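Local coordinates for RNA-binding protein Smaug (Drosophila melanogaster, PDB 1OXJ) that binds RNA, recognising it through its SAM domain, at residues A[4-14]-A[23-34]. Numbering follows the deposited sequence.
Sequences MVGMSGIGLWL and IELFKNMTYEEM
Met7 fills the middle of the contact: its chain bends at chi2 (-68°) and again at chi3, curling in over the start of helix 31-34 and bringing CE to 3.7 Å from Met34 CB. The same methyl meets the Phe26 ring at its edge, while a face of that ring is taken by Ile10, whose CD1 stands 4.1 Å from the ring centroid, 24° off the normal. Ile10 reaches it because CG1 is anti to the backbone N (chi1 -168°), which leaves CG2 to meet Ile23 CD1. Ile23 CD1 also lies 3.6 Å from Gly11 CA, and Leu14 CD1 lies 3.6 Å from Ile23 CA. This is part of the hydrophobic core of the SAM helical bundle, where helix 10-16 and the 3-10 turn at 23-26 pack together; Met34 makes an oblique Met-aromatic contact with Trp13, and both touch Ile59 and Leu62 of the long helix 49-77. Toward the N-terminus the fit slackens. There a water spans the segments, donating to Val5 O (2.8 Å) and accepting from Tyr31 N. Beyond it Met4, exposed and poorly ordered, lays SD 3.6 Å from Thr30 CG2, alongside the capping box of Thr30 and Glu33.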
loop_
_atom_site.group_PDB
_atom_site.type_symbol
_atom_site.label_atom_id
_atom_site.label_comp_id
_atom_site.label_asym_id
_atom_site.label_seq_id
_atom_site.Cartn_x
_atom_site.Cartn_y
_atom_site.Cartn_z
ATOM N N MET A 4 3.813 12.603 -12.542
ATOM C CA MET A 4 5.228 12.300 -12.379
ATOM C C MET A 4 5.480 11.018 -11.587
ATOM O O MET A 4 4.553 10.377 -11.094
ATOM C CB MET A 4 5.949 13.477 -11.718
ATOM C CG MET A 4 7.465 13.381 -11.812
ATOM S SD MET A 4 8.324 14.800 -11.118
ATOM C CE MET A 4 8.715 15.734 -12.619
ATOM N N VAL A 5 6.752 10.660 -11.470
ATOM C CA VAL A 5 7.177 9.451 -10.777
ATOM C C VAL A 5 6.478 9.190 -9.443
ATOM O O VAL A 5 6.470 10.045 -8.559
ATOM C CB VAL A 5 8.698 9.483 -10.531
ATOM C CG1 VAL A 5 9.165 8.150 -9.966
ATOM C CG2 VAL A 5 9.428 9.811 -11.834
ATOM N N GLY A 6 5.898 7.997 -9.310
ATOM C CA GLY A 6 5.232 7.617 -8.079
ATOM C C GLY A 6 3.845 8.184 -7.844
ATOM O O GLY A 6 3.239 7.926 -6.800
ATOM N N MET A 7 3.321 8.938 -8.804
ATOM C CA MET A 7 2.003 9.535 -8.633
ATOM C C MET A 7 0.915 9.031 -9.581
ATOM O O MET A 7 -0.196 9.559 -9.586
ATOM C CB MET A 7 2.136 11.055 -8.739
ATOM C CG MET A 7 3.002 11.650 -7.613
ATOM S SD MET A 7 2.251 11.522 -5.971
ATOM C CE MET A 7 1.628 13.115 -5.880
ATOM N N SER A 8 1.219 7.998 -10.363
ATOM C CA SER A 8 0.244 7.461 -11.308
ATOM C C SER A 8 -1.004 6.911 -10.634
ATOM O O SER A 8 -2.071 6.874 -11.238
ATOM C CB SER A 8 0.879 6.370 -12.182
ATOM O OG SER A 8 1.213 5.225 -11.418
ATOM N N GLY A 9 -0.885 6.496 -9.378
ATOM C CA GLY A 9 -2.047 5.956 -8.690
ATOM C C GLY A 9 -2.756 6.927 -7.766
ATOM O O GLY A 9 -3.588 6.522 -6.947
ATOM N N ILE A 10 -2.456 8.213 -7.905
ATOM C CA ILE A 10 -3.071 9.215 -7.045
ATOM C C ILE A 10 -4.592 9.226 -7.134
ATOM O O ILE A 10 -5.275 9.327 -6.119
ATOM C CB ILE A 10 -2.532 10.630 -7.357
ATOM C CG1 ILE A 10 -2.972 11.597 -6.259
ATOM C CG2 ILE A 10 -2.998 11.089 -8.726
ATOM C CD1 ILE A 10 -2.354 11.269 -4.893
ATOM N N GLY A 11 -5.125 9.116 -8.349
ATOM C CA GLY A 11 -6.570 9.128 -8.512
ATOM C C GLY A 11 -7.285 7.986 -7.812
ATOM O O GLY A 11 -8.282 8.191 -7.111
ATOM N N LEU A 12 -6.783 6.775 -8.001
ATOM C CA LEU A 12 -7.397 5.606 -7.385
ATOM C C LEU A 12 -7.309 5.710 -5.864
ATOM O O LEU A 12 -8.244 5.346 -5.148
ATOM C CB LEU A 12 -6.711 4.329 -7.880
ATOM C CG LEU A 12 -7.267 2.968 -7.421
ATOM C CD1 LEU A 12 -6.908 2.723 -5.973
ATOM C CD2 LEU A 12 -8.787 2.923 -7.603
ATOM N N TRP A 13 -6.184 6.216 -5.368
ATOM C CA TRP A 13 -6.003 6.364 -3.928
ATOM C C TRP A 13 -7.044 7.333 -3.375
ATOM O O TRP A 13 -7.729 7.030 -2.401
ATOM C CB TRP A 13 -4.586 6.876 -3.622
ATOM C CG TRP A 13 -4.304 7.047 -2.146
ATOM C CD1 TRP A 13 -4.390 6.086 -1.177
ATOM C CD2 TRP A 13 -3.834 8.235 -1.494
ATOM N NE1 TRP A 13 -3.995 6.603 0.043
ATOM C CE2 TRP A 13 -3.649 7.918 -0.126
ATOM C CE3 TRP A 13 -3.547 9.537 -1.932
ATOM C CZ2 TRP A 13 -3.187 8.858 0.808
ATOM C CZ3 TRP A 13 -3.089 10.471 -1.002
ATOM C CH2 TRP A 13 -2.915 10.122 0.352
ATOM N N LEU A 14 -7.164 8.504 -3.993
ATOM C CA LEU A 14 -8.141 9.487 -3.534
ATOM C C LEU A 14 -9.563 8.920 -3.555
ATOM O O LEU A 14 -10.354 9.167 -2.641
ATOM C CB LEU A 14 -8.082 10.740 -4.401
ATOM C CG LEU A 14 -6.804 11.572 -4.295
ATOM C CD1 LEU A 14 -6.903 12.764 -5.251
ATOM C CD2 LEU A 14 -6.629 12.053 -2.868
ATOM N N ILE A 23 -8.725 15.698 -6.854
ATOM C CA ILE A 23 -7.729 15.174 -7.794
ATOM C C ILE A 23 -6.884 16.272 -8.461
ATOM O O ILE A 23 -5.667 16.121 -8.624
ATOM C CB ILE A 23 -8.409 14.318 -8.909
ATOM C CG1 ILE A 23 -7.354 13.713 -9.836
ATOM C CG2 ILE A 23 -9.345 15.181 -9.729
ATOM C CD1 ILE A 23 -6.448 12.696 -9.169
ATOM N N GLU A 24 -7.512 17.381 -8.847
ATOM C CA GLU A 24 -6.783 18.461 -9.517
ATOM C C GLU A 24 -5.696 19.132 -8.689
ATOM O O GLU A 24 -4.754 19.707 -9.240
ATOM C CB GLU A 24 -7.755 19.530 -10.015
ATOM C CG GLU A 24 -8.662 19.062 -11.145
ATOM C CD GLU A 24 -7.887 18.537 -12.333
ATOM O OE1 GLU A 24 -6.950 19.224 -12.789
ATOM O OE2 GLU A 24 -8.218 17.435 -12.820
ATOM N N LEU A 25 -5.821 19.062 -7.368
ATOM C CA LEU A 25 -4.835 19.664 -6.487
ATOM C C LEU A 25 -3.451 19.065 -6.718
ATOM O O LEU A 25 -2.439 19.753 -6.541
ATOM C CB LEU A 25 -5.234 19.454 -5.026
ATOM C CG LEU A 25 -4.147 19.774 -3.998
ATOM C CD1 LEU A 25 -3.725 21.231 -4.145
ATOM C CD2 LEU A 25 -4.667 19.501 -2.608
ATOM N N PHE A 26 -3.416 17.797 -7.127
ATOM C CA PHE A 26 -2.160 17.070 -7.354
ATOM C C PHE A 26 -1.565 17.169 -8.765
ATOM O O PHE A 26 -0.489 16.630 -9.026
ATOM C CB PHE A 26 -2.356 15.591 -6.983
ATOM C CG PHE A 26 -2.773 15.380 -5.556
ATOM C CD1 PHE A 26 -4.095 15.613 -5.157
ATOM C CD2 PHE A 26 -1.836 15.009 -4.594
ATOM C CE1 PHE A 26 -4.472 15.482 -3.823
ATOM C CE2 PHE A 26 -2.203 14.875 -3.245
ATOM C CZ PHE A 26 -3.519 15.112 -2.860
ATOM N N LYS A 27 -2.260 17.875 -9.654
ATOM C CA LYS A 27 -1.863 18.063 -11.056
ATOM C C LYS A 27 -0.399 17.826 -11.443
ATOM O O LYS A 27 -0.069 16.832 -12.100
ATOM C CB LYS A 27 -2.285 19.462 -11.527
ATOM C CG LYS A 27 -1.940 19.772 -12.980
ATOM C CD LYS A 27 -2.487 18.721 -13.954
ATOM C CE LYS A 27 -4.013 18.644 -13.935
ATOM N NZ LYS A 27 -4.540 18.065 -12.658
ATOM N N ASN A 28 0.481 18.743 -11.074
ATOM C CA ASN A 28 1.888 18.558 -11.422
ATOM C C ASN A 28 2.729 18.367 -10.175
ATOM O O ASN A 28 3.934 18.629 -10.179
ATOM C CB ASN A 28 2.408 19.761 -12.201
ATOM C CG ASN A 28 1.803 19.860 -13.581
ATOM O OD1 ASN A 28 1.847 18.902 -14.360
ATOM N ND2 ASN A 28 1.237 21.022 -13.897
ATOM N N MET A 29 2.082 17.903 -9.111
ATOM C CA MET A 29 2.759 17.692 -7.841
ATOM C C MET A 29 3.665 16.477 -7.910
ATOM O O MET A 29 3.297 15.449 -8.483
ATOM C CB MET A 29 1.725 17.491 -6.722
ATOM C CG MET A 29 2.298 17.602 -5.313
ATOM S SD MET A 29 1.002 17.604 -4.044
ATOM C CE MET A 29 0.213 18.991 -4.411
ATOM N N THR A 30 4.854 16.600 -7.333
ATOM C CA THR A 30 5.780 15.477 -7.306
ATOM C C THR A 30 5.496 14.684 -6.043
ATOM O O THR A 30 4.843 15.171 -5.112
ATOM C CB THR A 30 7.239 15.929 -7.239
ATOM O OG1 THR A 30 7.487 16.537 -5.962
ATOM C CG2 THR A 30 7.533 16.913 -8.351
ATOM N N TYR A 31 6.010 13.464 -6.012
ATOM C CA TYR A 31 5.831 12.590 -4.878
ATOM C C TYR A 31 6.350 13.260 -3.596
ATOM O O TYR A 31 5.662 13.285 -2.573
ATOM C CB TYR A 31 6.568 11.289 -5.152
ATOM C CG TYR A 31 6.508 10.299 -4.029
ATOM C CD1 TYR A 31 5.488 9.350 -3.958
ATOM C CD2 TYR A 31 7.485 10.292 -3.044
ATOM C CE1 TYR A 31 5.458 8.414 -2.935
ATOM C CE2 TYR A 31 7.463 9.364 -2.017
ATOM C CZ TYR A 31 6.454 8.428 -1.968
ATOM O OH TYR A 31 6.460 7.489 -0.966
ATOM N N GLU A 32 7.545 13.838 -3.651
ATOM C CA GLU A 32 8.093 14.475 -2.454
ATOM C C GLU A 32 7.232 15.642 -1.971
ATOM O O GLU A 32 7.092 15.861 -0.774
ATOM C CB GLU A 32 9.529 14.957 -2.710
ATOM C CG GLU A 32 10.563 13.846 -2.913
ATOM C CD GLU A 32 10.342 13.014 -4.177
ATOM O OE1 GLU A 32 9.965 13.581 -5.227
ATOM O OE2 GLU A 32 10.567 11.785 -4.124
ATOM N N GLU A 33 6.662 16.399 -2.899
ATOM C CA GLU A 33 5.816 17.528 -2.520
ATOM C C GLU A 33 4.559 17.043 -1.811
ATOM O O GLU A 33 4.108 17.665 -0.841
ATOM C CB GLU A 33 5.438 18.350 -3.755
ATOM C CG GLU A 33 6.616 19.131 -4.345
ATOM C CD GLU A 33 6.209 19.973 -5.537
ATOM O OE1 GLU A 33 5.702 19.405 -6.534
ATOM O OE2 GLU A 33 6.397 21.206 -5.475
ATOM N N MET A 34 3.994 15.938 -2.298
ATOM C CA MET A 34 2.797 15.359 -1.685
ATOM C C MET A 34 3.057 15.097 -0.210
ATOM O O MET A 34 2.202 15.374 0.633
ATOM C CB MET A 34 2.397 14.033 -2.380
ATOM C CG MET A 34 1.395 13.126 -1.572
ATOM S SD MET A 34 0.908 11.585 -2.404
ATOM C CE MET A 34 2.380 10.607 -2.186
HETATM O O HOH W 1 7.631 12.548 -8.223
#